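Local coordinates for protein ABC transporter (Caldanaerobius, PDB 4G68) that probably captures xylan-derived oligosaccharides outside the cell, as the solute-binding component of an ABC transporter in a thermophilic bacterium, at residues 195-200 / 407-412; 202-207 / 403-408. One frame throughout, in Å; residues are numbered along the deposited sequence.

Contact 1: 195-200 / 407-412; sequences LGEKDE and LVAQLF
The Phe412 ring meets two side chains, both lying on the same side of its plane but obliquely, so that neither is squarely over the face or at the edge. At one end OE2 of Glu197 comes within 3.9 Å of Phe412 CD1; across the ring, the meta carbon CE2 is 3.7 Å from Leu195 CD2. The carboxylate of Glu197 is turned 37° from the ring plane, whereas Leu195 and Phe412 meet tip to tip as a purely apolar pair. CG of Glu197 is anti to the backbone N, and a bend at chi2 (71°) turns CD aside instead of straight on toward the helix. Its OE2 rests on the backbone side of Ala409, 3.3 Å from Ala409 CA and 3.4 Å from Ala409 CB, where a small methyl lets the acid approach the helix closely. The other oxygen, OE1, accepts a weak hydrogen bond from Gly203 N, giving this buried carboxylate a polar partner. Glu200 comes to the same methyl, with its OE2 3.9 Å from Ala409 CB. A type I turn from Glu197 to Glu200, closed by Glu200 N to Glu197 O at 2.8 Å, carries both acids to one stretch of helix. Glu200 also occupies the N-cap position of helix 201-215, and the loop thus delivers the chain into that helix. Around the contact, Phe412 packs on Leu242 and Val246 of helix 233-248, Leu195 touches Pro202 and Tyr206 of helix 201-215, and Leu411 leans on Tyr421 of helix 418-429.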
loop_
_atom_site.group_PDB
_atom_site.type_symbol
_atom_site.label_atom_id
_atom_site.label_comp_id
_atom_site.label_asym_id
_atom_site.label_seq_id
_atom_site.Cartn_x
_atom_site.Cartn_y
_atom_site.Cartn_z
ATOM N N LEU C 195 12.798 4.419 8.474
ATOM C CA LEU C 195 12.529 4.091 7.027
ATOM C C LEU C 195 13.463 2.977 6.448
ATOM O O LEU C 195 14.676 3.032 6.671
ATOM C CB LEU C 195 12.529 5.353 6.164
ATOM C CG LEU C 195 12.537 5.205 4.640
ATOM C CD1 LEU C 195 11.230 4.577 4.102
ATOM C CD2 LEU C 195 12.869 6.498 3.919
ATOM N N GLY C 196 12.900 1.982 5.707
ATOM C CA GLY C 196 13.718 1.096 4.907
ATOM C C GLY C 196 13.549 1.348 3.416
ATOM O O GLY C 196 12.500 0.996 2.852
ATOM N N GLU C 197 14.575 1.932 2.772
ATOM C CA GLU C 197 14.456 2.414 1.376
ATOM C C GLU C 197 15.047 1.482 0.263
ATOM O O GLU C 197 14.948 1.774 -0.934
ATOM C CB GLU C 197 14.965 3.869 1.272
ATOM C CG GLU C 197 15.296 4.421 -0.115
ATOM C CD GLU C 197 14.048 4.681 -0.984
ATOM O OE1 GLU C 197 12.932 4.387 -0.465
ATOM O OE2 GLU C 197 14.186 5.161 -2.164
ATOM N N LYS C 198 15.572 0.330 0.660
ATOM C CA LYS C 198 16.249 -0.633 -0.262
ATOM C C LYS C 198 15.437 -1.114 -1.488
ATOM O O LYS C 198 15.993 -1.366 -2.594
ATOM C CB LYS C 198 16.634 -1.872 0.523
ATOM C CG LYS C 198 17.714 -2.700 -0.152
ATOM C CD LYS C 198 17.996 -3.943 0.673
ATOM C CE LYS C 198 18.405 -5.105 -0.208
ATOM N NZ LYS C 198 19.829 -5.103 -0.640
ATOM N N ASP C 199 14.146 -1.325 -1.260
ATOM C CA ASP C 199 13.247 -1.765 -2.282
ATOM C C ASP C 199 12.528 -0.577 -2.890
ATOM O O ASP C 199 11.662 -0.762 -3.694
ATOM C CB ASP C 199 12.295 -2.868 -1.719
ATOM C CG ASP C 199 13.070 -4.133 -1.254
ATOM O OD1 ASP C 199 13.858 -4.664 -2.069
ATOM O OD2 ASP C 199 12.894 -4.629 -0.101
ATOM N N GLU C 200 12.921 0.652 -2.510
ATOM C CA GLU C 200 12.460 1.955 -3.122
ATOM C C GLU C 200 10.996 2.372 -2.985
ATOM O O GLU C 200 10.686 3.573 -2.886
ATOM C CB GLU C 200 12.907 2.075 -4.584
ATOM C CG GLU C 200 14.338 1.575 -4.743
ATOM C CD GLU C 200 14.897 1.822 -6.126
ATOM O OE1 GLU C 200 14.096 2.004 -7.067
ATOM O OE2 GLU C 200 16.153 1.851 -6.257
ATOM N N LEU C 407 14.519 7.294 -9.307
ATOM C CA LEU C 407 14.743 8.709 -9.167
ATOM C C LEU C 407 14.327 9.266 -7.810
ATOM O O LEU C 407 14.898 10.214 -7.325
ATOM C CB LEU C 407 13.943 9.455 -10.266
ATOM C CG LEU C 407 14.386 9.372 -11.753
ATOM C CD1 LEU C 407 13.441 10.154 -12.664
ATOM C CD2 LEU C 407 15.845 9.781 -11.969
ATOM N N VAL C 408 13.236 8.774 -7.252
ATOM C CA VAL C 408 12.937 9.207 -5.885
ATOM C C VAL C 408 14.109 8.706 -5.055
ATOM O O VAL C 408 14.554 9.414 -4.148
ATOM C CB VAL C 408 11.546 8.750 -5.340
ATOM C CG1 VAL C 408 11.466 8.928 -3.808
ATOM C CG2 VAL C 408 10.417 9.550 -5.985
ATOM N N ALA C 409 14.594 7.488 -5.330
ATOM C CA ALA C 409 15.694 6.953 -4.510
ATOM C C ALA C 409 16.889 7.937 -4.550
ATOM O O ALA C 409 17.367 8.359 -3.518
ATOM C CB ALA C 409 16.092 5.546 -4.937
ATOM N N GLN C 410 17.234 8.411 -5.746
ATOM C CA GLN C 410 18.312 9.409 -5.929
ATOM C C GLN C 410 18.095 10.787 -5.243
ATOM O O GLN C 410 19.083 11.471 -4.880
ATOM C CB GLN C 410 18.518 9.597 -7.419
ATOM C CG GLN C 410 19.230 8.422 -8.031
ATOM C CD GLN C 410 18.789 8.130 -9.441
ATOM O OE1 GLN C 410 18.738 9.016 -10.330
ATOM N NE2 GLN C 410 18.462 6.875 -9.660
ATOM N N LEU C 411 16.833 11.175 -5.053
ATOM C CA LEU C 411 16.489 12.290 -4.160
ATOM C C LEU C 411 16.884 12.028 -2.703
ATOM O O LEU C 411 17.533 12.883 -2.063
ATOM C CB LEU C 411 14.989 12.644 -4.218
ATOM C CG LEU C 411 14.438 13.354 -5.458
ATOM C CD1 LEU C 411 12.907 13.439 -5.370
ATOM C CD2 LEU C 411 15.051 14.747 -5.631
ATOM N N PHE C 412 16.470 10.876 -2.160
ATOM C CA PHE C 412 16.859 10.503 -0.778
ATOM C C PHE C 412 18.395 10.472 -0.608
ATOM O O PHE C 412 18.932 10.703 0.513
ATOM C CB PHE C 412 16.302 9.143 -0.411
ATOM C CG PHE C 412 14.853 9.161 0.048
ATOM C CD1 PHE C 412 13.782 8.838 -0.860
ATOM C CD2 PHE C 412 14.528 9.519 1.357
ATOM C CE1 PHE C 412 12.459 8.825 -0.426
ATOM C CE2 PHE C 412 13.210 9.501 1.798
ATOM C CZ PHE C 412 12.161 9.175 0.899
#

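Contact 2: 202-207 / 403-408; sequences PGMWYY and THKDLV
His404 has Met204 and Tyr207 of the other helix about its imidazole, each meeting a different carbon. Met204 crosses the imidazole at about a right angle: its CG and SD both lie 3.5 Å from His404 CD2. The sulfur is 4.4 Å from the ring centroid, an oblique sulfur-aromatic contact. Tyr207 comes to another part of the same ring, where its CD2 lies in the imidazole plane, at the edge, 3.5 Å from His404 CE1. The two rings are inclined at 72° with centroids 5.6 Å apart, a tilted pair. CG of His404 is anti to the backbone N (chi1 -174°), which sets CG on the side of helix 202-207. NE2 is hydrogen-bonded to Asp208 OD1, fixing the ring's rotation, and Trp392 stacks on the imidazole. An alanine in place of His404 would probably leave Asp208 without this partner and open a gap between Met204 and Tyr207. One turn on, Val408 sets both methyls against Tyr207, CG2 being 3.8 Å from Tyr207 CB, while CG1 also approaches Met204 CA. At the other flank Met204 SD touches Lys405 CG at 3.9 Å, while the end of the lysine leads away. Tyr207 OH bonds to Phe235 O. The axes of segments 202-207 and 403-408 pass 9.3 Å apart at 85°, a nearly perpendicular helix-helix crossing; Trp205, directed away from it, touches strand 144-160, so helix 201-215 is sandwiched between helix 398-412 and a strand, as in the layered alpha/beta lobes of solute-binding proteins.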
loop_
_atom_site.group_PDB
_atom_site.type_symbol
_atom_site.label_atom_id
_atom_site.label_comp_id
_atom_site.label_asym_id
_atom_site.label_seq_id
_atom_site.Cartn_x
_atom_site.Cartn_y
_atom_site.Cartn_z
ATOM N N PRO C 202 8.915 1.940 -0.410
ATOM C CA PRO C 202 8.453 2.622 0.819
ATOM C C PRO C 202 8.746 4.142 0.856
ATOM O O PRO C 202 7.881 4.900 1.267
ATOM C CB PRO C 202 9.176 1.871 1.931
ATOM C CG PRO C 202 9.568 0.573 1.338
ATOM C CD PRO C 202 9.897 0.886 -0.097
ATOM N N GLY C 203 9.938 4.588 0.419
ATOM C CA GLY C 203 10.259 6.027 0.417
ATOM C C GLY C 203 9.495 6.811 -0.619
ATOM O O GLY C 203 9.329 8.078 -0.506
ATOM N N MET C 204 9.106 6.079 -1.676
ATOM C CA MET C 204 8.345 6.609 -2.772
ATOM C C MET C 204 6.996 7.141 -2.197
ATOM O O MET C 204 6.636 8.220 -2.489
ATOM C CB MET C 204 8.143 5.462 -3.784
ATOM C CG MET C 204 7.856 5.874 -5.196
ATOM S SD MET C 204 6.569 4.834 -5.996
ATOM C CE MET C 204 5.274 5.000 -4.729
ATOM N N TRP C 205 6.256 6.332 -1.430
ATOM C CA TRP C 205 5.131 6.864 -0.546
ATOM C C TRP C 205 5.252 8.300 0.035
ATOM O O TRP C 205 4.269 9.125 -0.003
ATOM C CB TRP C 205 4.832 5.849 0.566
ATOM C CG TRP C 205 3.986 4.741 0.026
ATOM C CD1 TRP C 205 4.320 3.838 -0.994
ATOM C CD2 TRP C 205 2.598 4.425 0.377
ATOM N NE1 TRP C 205 3.232 3.046 -1.315
ATOM C CE2 TRP C 205 2.177 3.347 -0.533
ATOM C CE3 TRP C 205 1.676 4.950 1.266
ATOM C CZ2 TRP C 205 0.913 2.776 -0.451
ATOM C CZ3 TRP C 205 0.423 4.393 1.344
ATOM C CH2 TRP C 205 0.030 3.340 0.493
ATOM N N TYR C 206 6.425 8.595 0.613
ATOM C CA TYR C 206 6.711 9.897 1.165
ATOM C C TYR C 206 6.615 10.913 0.059
ATOM O O TYR C 206 5.895 11.918 0.224
ATOM C CB TYR C 206 8.132 9.923 1.797
ATOM C CG TYR C 206 8.322 9.201 3.090
ATOM C CD1 TYR C 206 8.858 9.884 4.182
ATOM C CD2 TYR C 206 8.109 7.818 3.216
ATOM C CE1 TYR C 206 9.074 9.248 5.377
ATOM C CE2 TYR C 206 8.359 7.156 4.422
ATOM C CZ TYR C 206 8.857 7.890 5.488
ATOM O OH TYR C 206 9.088 7.312 6.735
ATOM N N TYR C 207 7.303 10.655 -1.070
ATOM C CA TYR C 207 7.332 11.663 -2.158
ATOM C C TYR C 207 5.956 11.838 -2.781
ATOM O O TYR C 207 5.468 12.948 -2.932
ATOM C CB TYR C 207 8.339 11.280 -3.312
ATOM C CG TYR C 207 8.178 12.264 -4.405
ATOM C CD1 TYR C 207 8.897 13.460 -4.395
ATOM C CD2 TYR C 207 7.210 12.082 -5.389
ATOM C CE1 TYR C 207 8.670 14.432 -5.386
ATOM C CE2 TYR C 207 6.948 13.040 -6.344
ATOM C CZ TYR C 207 7.701 14.208 -6.366
ATOM O OH TYR C 207 7.447 15.122 -7.372
ATOM N N THR C 403 11.106 3.879 -13.099
ATOM C CA THR C 403 11.760 5.190 -13.294
ATOM C C THR C 403 11.542 6.095 -12.037
ATOM O O THR C 403 12.522 6.596 -11.423
ATOM C CB THR C 403 11.314 5.864 -14.628
ATOM O OG1 THR C 403 11.824 5.138 -15.780
ATOM C CG2 THR C 403 11.771 7.332 -14.706
ATOM N N HIS C 404 10.267 6.281 -11.675
ATOM C CA HIS C 404 9.865 7.001 -10.465
ATOM C C HIS C 404 10.588 6.480 -9.249
ATOM O O HIS C 404 11.250 7.236 -8.561
ATOM C CB HIS C 404 8.335 6.945 -10.276
ATOM C CG HIS C 404 7.825 7.803 -9.124
ATOM N ND1 HIS C 404 8.325 9.023 -8.854
ATOM C CD2 HIS C 404 6.882 7.545 -8.157
ATOM C CE1 HIS C 404 7.731 9.520 -7.783
ATOM N NE2 HIS C 404 6.829 8.626 -7.355
ATOM N N LYS C 405 10.485 5.174 -8.992
ATOM C CA LYS C 405 11.160 4.573 -7.843
ATOM C C LYS C 405 12.641 4.848 -7.817
ATOM O O LYS C 405 13.191 5.109 -6.731
ATOM C CB LYS C 405 10.929 3.060 -7.786
ATOM C CG LYS C 405 9.521 2.672 -7.391
ATOM C CD LYS C 405 9.253 1.201 -7.613
ATOM C CE LYS C 405 10.185 0.281 -6.867
ATOM N NZ LYS C 405 9.939 -1.074 -7.391
ATOM N N ASP C 406 13.312 4.794 -8.979
ATOM C CA ASP C 406 14.800 4.942 -8.963
ATOM C C ASP C 406 15.243 6.361 -8.683
ATOM O O ASP C 406 16.193 6.587 -7.862
ATOM C CB ASP C 406 15.477 4.462 -10.256
ATOM C CG ASP C 406 15.286 2.985 -10.502
ATOM O OD1 ASP C 406 15.165 2.224 -9.513
ATOM O OD2 ASP C 406 15.225 2.580 -11.694
ATOM N N LEU C 407 14.519 7.294 -9.307
ATOM C CA LEU C 407 14.743 8.709 -9.167
ATOM C C LEU C 407 14.327 9.266 -7.810
ATOM O O LEU C 407 14.898 10.214 -7.325
ATOM C CB LEU C 407 13.943 9.455 -10.266
ATOM C CG LEU C 407 14.386 9.372 -11.753
ATOM C CD1 LEU C 407 13.441 10.154 -12.664
ATOM C CD2 LEU C 407 15.845 9.781 -11.969
ATOM N N VAL C 408 13.236 8.774 -7.252
ATOM C CA VAL C 408 12.937 9.207 -5.885
ATOM C C VAL C 408 14.109 8.706 -5.055
ATOM O O VAL C 408 14.554 9.414 -4.148
ATOM C CB VAL C 408 11.546 8.750 -5.340
ATOM C CG1 VAL C 408 11.466 8.928 -3.808
ATOM C CG2 VAL C 408 10.417 9.550 -5.985
#

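Overall arrangement
Both contacts are buried and use helix 398-412, sharing Leu407 and Val408, and their centres lie about 6 Å apart. Contact 1 brings a loop against the end of that helix, whereas contact 2 sets the following helix, 201-215, across its middle, somewhat nearer the centre of the chain. Their chemistry differs accordingly: acids against a methyl and a phenyl ring in contact 1, a histidine among methionine, tyrosine and valine in contact 2. They meet where Glu200 OE1 lies 2.7 Å from Asp406 OD1, a closeness that may mean a shared proton. Phe412 CE1, 3.2 Å from Gly203 O, joins them on another side.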